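Local coordinates for protein naphthalene dioxygenase large subunit (Rhodococcus sp., PDB 2B1X) that forms the large subunit of a Rieske-type ring-hydroxylating oxygenase, carrying an Fe2/S2 cluster in one domain and an iron(III) ion in the catalytic domain, at residues Trp46-Glu52 with Lys152-Ser158; Phe320-Leu325 with Met337-Leu341; Met1-Leu6 with Glu32-Val36. One frame throughout, in Å; residues are numbered along the deposited sequence.

Contact 1 of 3, residues Trp46-Glu52 with Lys152-Ser158; sequences WVFLAHE and KGLIFGS
Residues 47-51 and 154-158 pair as antiparallel strands interrupted by a classic beta bulge, in which Leu49 and Ala50 both face Ile155. Strand 154-158 is the middle of a three-stranded sheet, between 47-51 and 147-151, and Trp46-Glu52 falls in the Rieske domain. The Leu49 amide gives a 2.8 Å bond from its N to Ile155 O, while Ala50 N adds a weak one to the same oxygen. Beyond the extra residue, Ile155 N returns to Ala50 O and Glu52 N closes the ladder on Gly153 O; at the other end Val47 and Gly157 exchange a reciprocal pair of bonds.

Aromatic contacts gather at Phe156. Phe48 turns its ring edge to the face of Phe156, with centroids 5.9 Å apart and planes at 79°, a T-shaped pair. Its CG lies anti to the backbone N (chi1 173°), which directs the ring toward Phe156 and Leu154, whose CG meets Phe48 CE1 at 3.7 Å. Trp46 places its CE3 3.6 Å from Phe156 CB, and Ser158 CB stands over the indole, 4.0 Å from the centroid of the six-membered ring, a CH-pi contact. A serine is small enough to sit there, and its OG is held by His44 O and Asp160 N. The indole NE1 bonds Asp164 O.

On the face of Ala50 and Ile155, the isoleucine CD1 rests on the aliphatic CG of Glu52, whose OE1 continues to Ser150. Strand 60-66 packs against Ala50, whose short side chain fits beneath it.

Polar links close the far end. Gly153 has backbone angles that favour glycine (phi 92°). The His51 ring, held through ND1 by Ser53 OG, lies with one face over Gly153 O, and a water in its plane joins NE2, at 2.8 Å from the water oxygen, to Lys152 O.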
loop_
_atom_site.group_PDB
_atom_site.type_symbol
_atom_site.label_atom_id
_atom_site.label_comp_id
_atom_site.label_asym_id
_atom_site.label_seq_id
_atom_site.Cartn_x
_atom_site.Cartn_y
_atom_site.Cartn_z
ATOM N N TRP A 46 -5.255 -11.542 29.257
ATOM C CA TRP A 46 -4.090 -10.836 29.759
ATOM C C TRP A 46 -3.026 -10.902 28.662
ATOM O O TRP A 46 -2.660 -11.998 28.222
ATOM C CB TRP A 46 -3.552 -11.509 31.026
ATOM C CG TRP A 46 -4.335 -11.207 32.257
ATOM C CD1 TRP A 46 -5.370 -11.929 32.764
ATOM C CD2 TRP A 46 -4.184 -10.069 33.108
ATOM N NE1 TRP A 46 -5.860 -11.332 33.905
ATOM C CE2 TRP A 46 -5.138 -10.191 34.143
ATOM C CE3 TRP A 46 -3.308 -8.968 33.123
ATOM C CZ2 TRP A 46 -5.238 -9.264 35.185
ATOM C CZ3 TRP A 46 -3.412 -8.046 34.144
ATOM C CH2 TRP A 46 -4.371 -8.192 35.162
ATOM N N VAL A 47 -2.481 -9.745 28.301
ATOM C CA VAL A 47 -1.514 -9.612 27.203
ATOM C C VAL A 47 -0.177 -9.049 27.726
ATOM O O VAL A 47 -0.155 -8.108 28.511
ATOM C CB VAL A 47 -2.067 -8.656 26.133
ATOM C CG1 VAL A 47 -1.021 -8.399 25.011
ATOM C CG2 VAL A 47 -3.447 -9.167 25.614
ATOM N N PHE A 48 0.934 -9.669 27.316
ATOM C CA PHE A 48 2.243 -9.241 27.772
ATOM C C PHE A 48 2.598 -7.874 27.137
ATOM O O PHE A 48 2.406 -7.657 25.921
ATOM C CB PHE A 48 3.308 -10.290 27.411
ATOM C CG PHE A 48 4.716 -9.839 27.712
ATOM C CD1 PHE A 48 5.219 -9.882 29.004
ATOM C CD2 PHE A 48 5.522 -9.344 26.694
ATOM C CE1 PHE A 48 6.526 -9.433 29.287
ATOM C CE2 PHE A 48 6.797 -8.881 26.947
ATOM C CZ PHE A 48 7.328 -8.944 28.251
ATOM N N LEU A 49 3.125 -6.972 27.967
ATOM C CA LEU A 49 3.487 -5.619 27.534
ATOM C C LEU A 49 4.996 -5.347 27.575
ATOM O O LEU A 49 5.575 -4.811 26.627
ATOM C CB LEU A 49 2.830 -4.607 28.461
ATOM C CG LEU A 49 1.290 -4.693 28.522
ATOM C CD1 LEU A 49 0.723 -3.786 29.585
ATOM C CD2 LEU A 49 0.724 -4.343 27.174
ATOM N N ALA A 50 5.616 -5.664 28.702
ATOM C CA ALA A 50 7.007 -5.279 28.907
ATOM C C ALA A 50 7.617 -6.095 30.005
ATOM O O ALA A 50 6.892 -6.693 30.820
ATOM C CB ALA A 50 7.096 -3.772 29.241
ATOM N N HIS A 51 8.950 -6.134 30.034
ATOM C CA HIS A 51 9.651 -6.684 31.196
ATOM C C HIS A 51 10.047 -5.525 32.102
ATOM O O HIS A 51 10.410 -4.445 31.617
ATOM C CB HIS A 51 10.886 -7.500 30.770
ATOM C CG HIS A 51 11.437 -8.397 31.847
ATOM N ND1 HIS A 51 12.373 -7.966 32.768
ATOM C CD2 HIS A 51 11.206 -9.704 32.130
ATOM C CE1 HIS A 51 12.681 -8.961 33.581
ATOM N NE2 HIS A 51 11.993 -10.028 33.211
ATOM N N GLU A 52 9.960 -5.742 33.420
ATOM C CA GLU A 52 10.333 -4.724 34.394
ATOM C C GLU A 52 11.762 -4.203 34.236
ATOM O O GLU A 52 12.050 -3.036 34.545
ATOM C CB GLU A 52 10.140 -5.265 35.805
ATOM C CG GLU A 52 8.694 -5.227 36.254
ATOM C CD GLU A 52 8.536 -5.550 37.731
ATOM O OE1 GLU A 52 7.715 -6.444 38.055
ATOM O OE2 GLU A 52 9.238 -4.926 38.567
ATOM N N LYS A 152 6.690 -12.275 38.219
ATOM C CA LYS A 152 8.143 -12.449 38.118
ATOM C C LYS A 152 8.830 -11.584 37.055
ATOM O O LYS A 152 9.613 -12.112 36.242
ATOM C CB LYS A 152 8.507 -13.932 37.911
ATOM C CG LYS A 152 7.916 -14.894 38.950
ATOM C CD LYS A 152 8.807 -15.076 40.134
ATOM C CE LYS A 152 8.038 -15.600 41.347
ATOM N NZ LYS A 152 8.129 -17.054 41.499
ATOM N N GLY A 153 8.558 -10.278 37.063
ATOM C CA GLY A 153 9.148 -9.340 36.101
ATOM C C GLY A 153 8.371 -9.070 34.803
ATOM O O GLY A 153 8.613 -8.073 34.130
ATOM N N LEU A 154 7.428 -9.946 34.485
ATOM C CA LEU A 154 6.594 -9.848 33.297
ATOM C C LEU A 154 5.339 -8.993 33.559
ATOM O O LEU A 154 4.445 -9.380 34.338
ATOM C CB LEU A 154 6.185 -11.263 32.849
ATOM C CG LEU A 154 7.028 -12.091 31.861
ATOM C CD1 LEU A 154 8.486 -12.069 32.153
ATOM C CD2 LEU A 154 6.521 -13.548 31.798
ATOM N N ILE A 155 5.278 -7.837 32.904
ATOM C CA ILE A 155 4.108 -6.946 32.992
ATOM C C ILE A 155 3.047 -7.298 31.953
ATOM O O ILE A 155 3.297 -7.227 30.746
ATOM C CB ILE A 155 4.533 -5.465 32.853
ATOM C CG1 ILE A 155 5.670 -5.157 33.855
ATOM C CG2 ILE A 155 3.299 -4.531 33.042
ATOM C CD1 ILE A 155 6.469 -3.880 33.527
ATOM N N PHE A 156 1.866 -7.668 32.439
ATOM C CA PHE A 156 0.710 -7.931 31.585
ATOM C C PHE A 156 -0.392 -6.916 31.826
ATOM O O PHE A 156 -0.523 -6.379 32.945
ATOM C CB PHE A 156 0.096 -9.288 31.904
ATOM C CG PHE A 156 0.933 -10.458 31.521
ATOM C CD1 PHE A 156 1.991 -10.877 32.347
ATOM C CD2 PHE A 156 0.588 -11.233 30.413
ATOM C CE1 PHE A 156 2.727 -12.002 32.029
ATOM C CE2 PHE A 156 1.325 -12.363 30.080
ATOM C CZ PHE A 156 2.412 -12.751 30.890
ATOM N N GLY A 157 -1.220 -6.713 30.798
ATOM C CA GLY A 157 -2.419 -5.917 30.939
ATOM C C GLY A 157 -3.627 -6.574 30.335
ATOM O O GLY A 157 -3.536 -7.425 29.412
ATOM N N SER A 158 -4.776 -6.218 30.873
ATOM C CA SER A 158 -6.038 -6.677 30.315
ATOM C C SER A 158 -6.963 -5.474 30.176
ATOM O O SER A 158 -6.977 -4.572 31.030
ATOM C CB SER A 158 -6.680 -7.777 31.176
ATOM O OG SER A 158 -8.043 -7.951 30.795
HETATM O O HOH W 1 11.866 -12.385 34.732
HETATM O O HOH W 2 7.139 -9.025 39.367
#

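Contact 2 of 3, residues Phe320-Leu325 with Met337-Leu341; sequences FLTLRL and MSFFL
Arg324 and Ser338 meet as a non-hydrogen-bonded pair in the antiparallel hairpin of strands 318-330 and 333-343, part of the large sheet of the catalytic domain. From Arg324, CB lies 3.5 Å from Met337 O. CG then sits between the backbone N and the carbonyl carbon (chi1 47°), and further bends at chi2 and chi3 fold the chain back over its own strand. NE consequently reaches Thr322 OG1 at 2.9 Å. NH2 makes a weak, bent bond to Ser338 OG, and NH1 forms a salt bridge with Glu369, a fitting partner for a buried guanidinium.

Thr322 passes the chain of bonds on: its OG1 donates to Phe339 O at 3.0 Å. That oxygen also accepts from Leu323 N, the two donors coming from opposite faces of the carbonyl plane, so a branched hydroxyl residue adds a second grip to an ordinary strand bond.

The other face is apolar. Leu323 CG touches Leu341 CD1 at 3.9 Å, the two side chains crossing at about a right angle, and the edge of the Phe339 ring lies beside Leu323 O.

Strands 302-309 and 188-199 flank the hairpin. Helix 348-361 covers the face of Thr322 and Phe340, where Tyr358 bonds Ser338 OG, and Met64 of the neighbouring small subunit packs on Phe340.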
loop_
_atom_site.group_PDB
_atom_site.type_symbol
_atom_site.label_atom_id
_atom_site.label_comp_id
_atom_site.label_asym_id
_atom_site.label_seq_id
_atom_site.Cartn_x
_atom_site.Cartn_y
_atom_site.Cartn_z
ATOM N N PHE A 320 19.999 -19.962 25.550
ATOM C CA PHE A 320 19.485 -18.593 25.472
ATOM C C PHE A 320 18.005 -18.626 25.761
ATOM O O PHE A 320 17.358 -19.662 25.566
ATOM C CB PHE A 320 19.786 -17.970 24.113
ATOM C CG PHE A 320 19.079 -18.649 22.946
ATOM C CD1 PHE A 320 17.766 -18.285 22.582
ATOM C CD2 PHE A 320 19.746 -19.588 22.176
ATOM C CE1 PHE A 320 17.144 -18.874 21.490
ATOM C CE2 PHE A 320 19.122 -20.200 21.088
ATOM C CZ PHE A 320 17.812 -19.834 20.741
ATOM N N LEU A 321 17.489 -17.505 26.250
ATOM C CA LEU A 321 16.070 -17.321 26.482
ATOM C C LEU A 321 15.546 -16.199 25.592
ATOM O O LEU A 321 16.128 -15.106 25.555
ATOM C CB LEU A 321 15.807 -16.985 27.969
ATOM C CG LEU A 321 14.346 -16.622 28.304
ATOM C CD1 LEU A 321 13.421 -17.839 28.057
ATOM C CD2 LEU A 321 14.222 -16.095 29.747
ATOM N N THR A 322 14.452 -16.463 24.887
ATOM C CA THR A 322 13.753 -15.425 24.178
ATOM C C THR A 322 12.261 -15.472 24.519
ATOM O O THR A 322 11.675 -16.559 24.637
ATOM C CB THR A 322 13.976 -15.546 22.614
ATOM O OG1 THR A 322 13.041 -14.713 21.934
ATOM C CG2 THR A 322 13.605 -16.924 22.095
ATOM N N LEU A 323 11.681 -14.288 24.706
ATOM C CA LEU A 323 10.235 -14.102 24.795
ATOM C C LEU A 323 9.839 -13.341 23.543
ATOM O O LEU A 323 10.570 -12.470 23.094
ATOM C CB LEU A 323 9.863 -13.243 26.012
ATOM C CG LEU A 323 10.126 -13.674 27.462
ATOM C CD1 LEU A 323 9.109 -13.078 28.447
ATOM C CD2 LEU A 323 10.362 -15.196 27.699
ATOM N N ARG A 324 8.685 -13.634 22.976
ATOM C CA ARG A 324 8.269 -12.888 21.798
ATOM C C ARG A 324 6.750 -12.685 21.810
ATOM O O ARG A 324 6.016 -13.555 22.280
ATOM C CB ARG A 324 8.719 -13.621 20.512
ATOM C CG ARG A 324 8.414 -15.135 20.521
ATOM C CD ARG A 324 9.604 -16.021 20.977
ATOM N NE ARG A 324 10.822 -15.541 20.331
ATOM C CZ ARG A 324 11.109 -15.734 19.046
ATOM N NH1 ARG A 324 10.298 -16.491 18.284
ATOM N NH2 ARG A 324 12.213 -15.195 18.541
ATOM N N LEU A 325 6.315 -11.528 21.307
ATOM C CA LEU A 325 4.934 -11.232 20.995
ATOM C C LEU A 325 4.610 -11.461 19.532
ATOM O O LEU A 325 5.351 -11.043 18.612
ATOM C CB LEU A 325 4.610 -9.781 21.340
ATOM C CG LEU A 325 4.496 -9.497 22.857
ATOM C CD1 LEU A 325 4.603 -8.006 23.130
ATOM C CD2 LEU A 325 3.166 -10.097 23.417
ATOM N N MET A 337 7.586 -9.023 18.030
ATOM C CA MET A 337 8.519 -8.334 18.966
ATOM C C MET A 337 9.317 -9.410 19.672
ATOM O O MET A 337 8.771 -10.094 20.540
ATOM C CB MET A 337 7.762 -7.457 19.976
ATOM C CG MET A 337 6.678 -6.576 19.253
ATOM S SD MET A 337 6.172 -5.170 20.234
ATOM C CE MET A 337 4.780 -4.531 19.226
ATOM N N SER A 338 10.603 -9.548 19.328
ATOM C CA SER A 338 11.427 -10.632 19.863
ATOM C C SER A 338 12.475 -10.105 20.851
ATOM O O SER A 338 13.339 -9.307 20.495
ATOM C CB SER A 338 12.115 -11.402 18.741
ATOM O OG SER A 338 12.869 -12.457 19.308
ATOM N N PHE A 339 12.344 -10.533 22.098
ATOM C CA PHE A 339 13.205 -10.063 23.195
ATOM C C PHE A 339 14.242 -11.124 23.512
ATOM O O PHE A 339 13.928 -12.317 23.525
ATOM C CB PHE A 339 12.354 -9.843 24.453
ATOM C CG PHE A 339 11.242 -8.823 24.310
ATOM C CD1 PHE A 339 10.014 -9.156 23.724
ATOM C CD2 PHE A 339 11.403 -7.529 24.841
ATOM C CE1 PHE A 339 8.964 -8.207 23.625
ATOM C CE2 PHE A 339 10.382 -6.586 24.791
ATOM C CZ PHE A 339 9.148 -6.904 24.163
ATOM N N PHE A 340 15.477 -10.706 23.756
ATOM C CA PHE A 340 16.502 -11.606 24.295
ATOM C C PHE A 340 16.699 -11.277 25.767
ATOM O O PHE A 340 16.840 -10.101 26.128
ATOM C CB PHE A 340 17.823 -11.450 23.526
ATOM C CG PHE A 340 19.011 -12.106 24.208
ATOM C CD1 PHE A 340 19.172 -13.492 24.166
ATOM C CD2 PHE A 340 19.922 -11.347 24.915
ATOM C CE1 PHE A 340 20.252 -14.120 24.796
ATOM C CE2 PHE A 340 21.028 -11.960 25.576
ATOM C CZ PHE A 340 21.183 -13.353 25.509
ATOM N N LEU A 341 16.709 -12.312 26.624
ATOM C CA LEU A 341 16.871 -12.102 28.060
ATOM C C LEU A 341 17.995 -12.956 28.602
ATOM O O LEU A 341 18.270 -14.022 28.075
ATOM C CB LEU A 341 15.585 -12.419 28.826
ATOM C CG LEU A 341 14.346 -11.533 28.542
ATOM C CD1 LEU A 341 13.626 -12.025 27.364
ATOM C CD2 LEU A 341 13.417 -11.519 29.768
HETATM O O HOH W 3 19.992 -16.157 27.814
#

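Contact 3 of 3, residues Met1-Leu6 with Glu32-Val36; sequences MLSNEL and EVHDV
Ser3 and Glu32 tie the N-cap of helix 4-16 to helix 31-40. The carboxylate grips the serine twice: Ser3 N donates to Glu32 OE2 at 2.8 Å, nearly straight at 168°, and Ser3 OG donates to Glu32 OE1 at 2.7 Å. Each oxygen uses its syn lone pair, so the two donors hold the carboxylate like a fork. An extended glutamate has the length to bridge the gap between the helices, its CG anti to the backbone N (chi1 -166°).

The serine hydroxyl works in both directions, for OG also accepts from Leu6 N, the capping bond that satisfies an amide of the first turn. The helix start would probably favour a negative charge on Glu32. A water donates to Glu32 OE2 and to Met1 O, with Met1 O 2.6 Å from the water oxygen.

Apolar side chains pack around this polar centre. Leu6 CD1 meets Val33 CG2 at 3.8 Å, and its CD2 faces Val36 CG2; Leu2 CD2 presses tightly on Val36 CG1, 3.3 Å away. Branched aliphatic residues fill the space between the helices. Outward, helix 422-436 packs on them, with Trp431 on Val33 and Met435 on Val36, while Asp30 OD1 accepts from Val33 N.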
loop_
_atom_site.group_PDB
_atom_site.type_symbol
_atom_site.label_atom_id
_atom_site.label_comp_id
_atom_site.label_asym_id
_atom_site.label_seq_id
_atom_site.Cartn_x
_atom_site.Cartn_y
_atom_site.Cartn_z
ATOM N N MET A 1 -22.240 -8.635 17.154
ATOM C CA MET A 1 -22.748 -10.040 17.051
ATOM C C MET A 1 -21.981 -10.839 15.986
ATOM O O MET A 1 -21.489 -10.264 15.009
ATOM C CB MET A 1 -24.246 -10.057 16.745
ATOM C CG MET A 1 -24.623 -9.919 15.260
ATOM S SD MET A 1 -26.286 -10.577 14.816
ATOM C CE MET A 1 -26.415 -12.146 15.881
ATOM N N LEU A 2 -21.891 -12.151 16.193
ATOM C CA LEU A 2 -21.330 -13.059 15.220
ATOM C C LEU A 2 -22.328 -13.281 14.115
ATOM O O LEU A 2 -23.510 -13.387 14.377
ATOM C CB LEU A 2 -21.037 -14.417 15.858
ATOM C CG LEU A 2 -20.137 -14.534 17.088
ATOM C CD1 LEU A 2 -19.896 -16.008 17.409
ATOM C CD2 LEU A 2 -18.843 -13.819 16.883
ATOM N N SER A 3 -21.841 -13.359 12.884
ATOM C CA SER A 3 -22.623 -13.891 11.787
ATOM C C SER A 3 -23.046 -15.334 12.143
ATOM O O SER A 3 -22.386 -16.017 12.946
ATOM C CB SER A 3 -21.799 -13.878 10.493
ATOM O OG SER A 3 -20.726 -14.826 10.545
ATOM N N ASN A 4 -24.140 -15.793 11.551
ATOM C CA ASN A 4 -24.584 -17.179 11.770
ATOM C C ASN A 4 -23.521 -18.162 11.279
ATOM O O ASN A 4 -23.210 -19.147 11.952
ATOM C CB ASN A 4 -25.952 -17.443 11.121
ATOM C CG ASN A 4 -27.072 -16.555 11.698
ATOM O OD1 ASN A 4 -27.123 -16.283 12.907
ATOM N ND2 ASN A 4 -27.983 -16.115 10.831
ATOM N N GLU A 5 -22.909 -17.845 10.139
ATOM C CA GLU A 5 -21.805 -18.646 9.601
ATOM C C GLU A 5 -20.645 -18.790 10.589
ATOM O O GLU A 5 -20.190 -19.882 10.834
ATOM C CB GLU A 5 -21.304 -18.069 8.280
ATOM C CG GLU A 5 -22.288 -18.174 7.113
ATOM C CD GLU A 5 -23.470 -17.198 7.216
ATOM O OE1 GLU A 5 -23.312 -16.096 7.813
ATOM O OE2 GLU A 5 -24.576 -17.543 6.698
ATOM N N LEU A 6 -20.181 -17.690 11.166
ATOM C CA LEU A 6 -19.039 -17.787 12.054
ATOM C C LEU A 6 -19.448 -18.561 13.318
ATOM O O LEU A 6 -18.715 -19.415 13.771
ATOM C CB LEU A 6 -18.465 -16.406 12.378
ATOM C CG LEU A 6 -17.277 -16.357 13.363
ATOM C CD1 LEU A 6 -16.134 -17.383 13.022
ATOM C CD2 LEU A 6 -16.719 -14.936 13.506
ATOM N N GLU A 32 -13.763 -11.126 9.483
ATOM C CA GLU A 32 -14.762 -11.178 10.566
ATOM C C GLU A 32 -14.143 -11.853 11.797
ATOM O O GLU A 32 -14.344 -11.406 12.925
ATOM C CB GLU A 32 -16.063 -11.896 10.168
ATOM C CG GLU A 32 -17.192 -11.644 11.183
ATOM C CD GLU A 32 -18.375 -12.621 11.128
ATOM O OE1 GLU A 32 -18.421 -13.489 10.224
ATOM O OE2 GLU A 32 -19.276 -12.495 12.007
ATOM N N VAL A 33 -13.358 -12.899 11.560
ATOM C CA VAL A 33 -12.690 -13.584 12.648
ATOM C C VAL A 33 -11.800 -12.552 13.327
ATOM O O VAL A 33 -11.841 -12.397 14.553
ATOM C CB VAL A 33 -11.889 -14.792 12.144
ATOM C CG1 VAL A 33 -10.948 -15.297 13.221
ATOM C CG2 VAL A 33 -12.838 -15.945 11.715
ATOM N N HIS A 34 -10.986 -11.841 12.548
ATOM C CA HIS A 34 -10.101 -10.844 13.150
ATOM C C HIS A 34 -10.864 -9.809 13.985
ATOM O O HIS A 34 -10.468 -9.501 15.104
ATOM C CB HIS A 34 -9.226 -10.128 12.095
ATOM C CG HIS A 34 -8.078 -9.394 12.698
ATOM N ND1 HIS A 34 -6.930 -10.035 13.130
ATOM C CD2 HIS A 34 -7.906 -8.077 12.977
ATOM C CE1 HIS A 34 -6.098 -9.139 13.637
ATOM N NE2 HIS A 34 -6.666 -7.948 13.569
ATOM N N ASP A 35 -11.987 -9.305 13.456
ATOM C CA ASP A 35 -12.718 -8.243 14.149
ATOM C C ASP A 35 -13.347 -8.729 15.452
ATOM O O ASP A 35 -13.280 -8.036 16.471
ATOM C CB ASP A 35 -13.817 -7.637 13.263
ATOM C CG ASP A 35 -13.268 -6.723 12.188
ATOM O OD1 ASP A 35 -12.159 -6.159 12.374
ATOM O OD2 ASP A 35 -13.928 -6.467 11.130
ATOM N N VAL A 36 -13.950 -9.913 15.415
ATOM C CA VAL A 36 -14.551 -10.508 16.613
ATOM C C VAL A 36 -13.463 -10.833 17.654
ATOM O O VAL A 36 -13.587 -10.483 18.848
ATOM C CB VAL A 36 -15.393 -11.746 16.241
ATOM C CG1 VAL A 36 -15.830 -12.495 17.497
ATOM C CG2 VAL A 36 -16.603 -11.287 15.431
HETATM O O HOH W 4 -19.446 -10.010 13.493
#

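In the fold
Contacts 1 and 2 sit side by side, centres 13 Å apart, and touch where the sheet bearing Phe48, His51 and Leu154 meets the apolar face of the hairpin: Leu154 CD1 lies 3.9 Å from Leu323 CD1, and His51 CD2 3.7 Å from Leu341 CD2. Contact 2 turns its other face toward the iron site, the side chain of Arg324 being about 8 Å from the iron(III) ion bound by His216, His221 and Asp372. Contact 3 stands apart, its centre 29 Å from that of contact 1 and 32 Å from that of contact 2, although helix 31-40 runs on in sequence to strand 47-51.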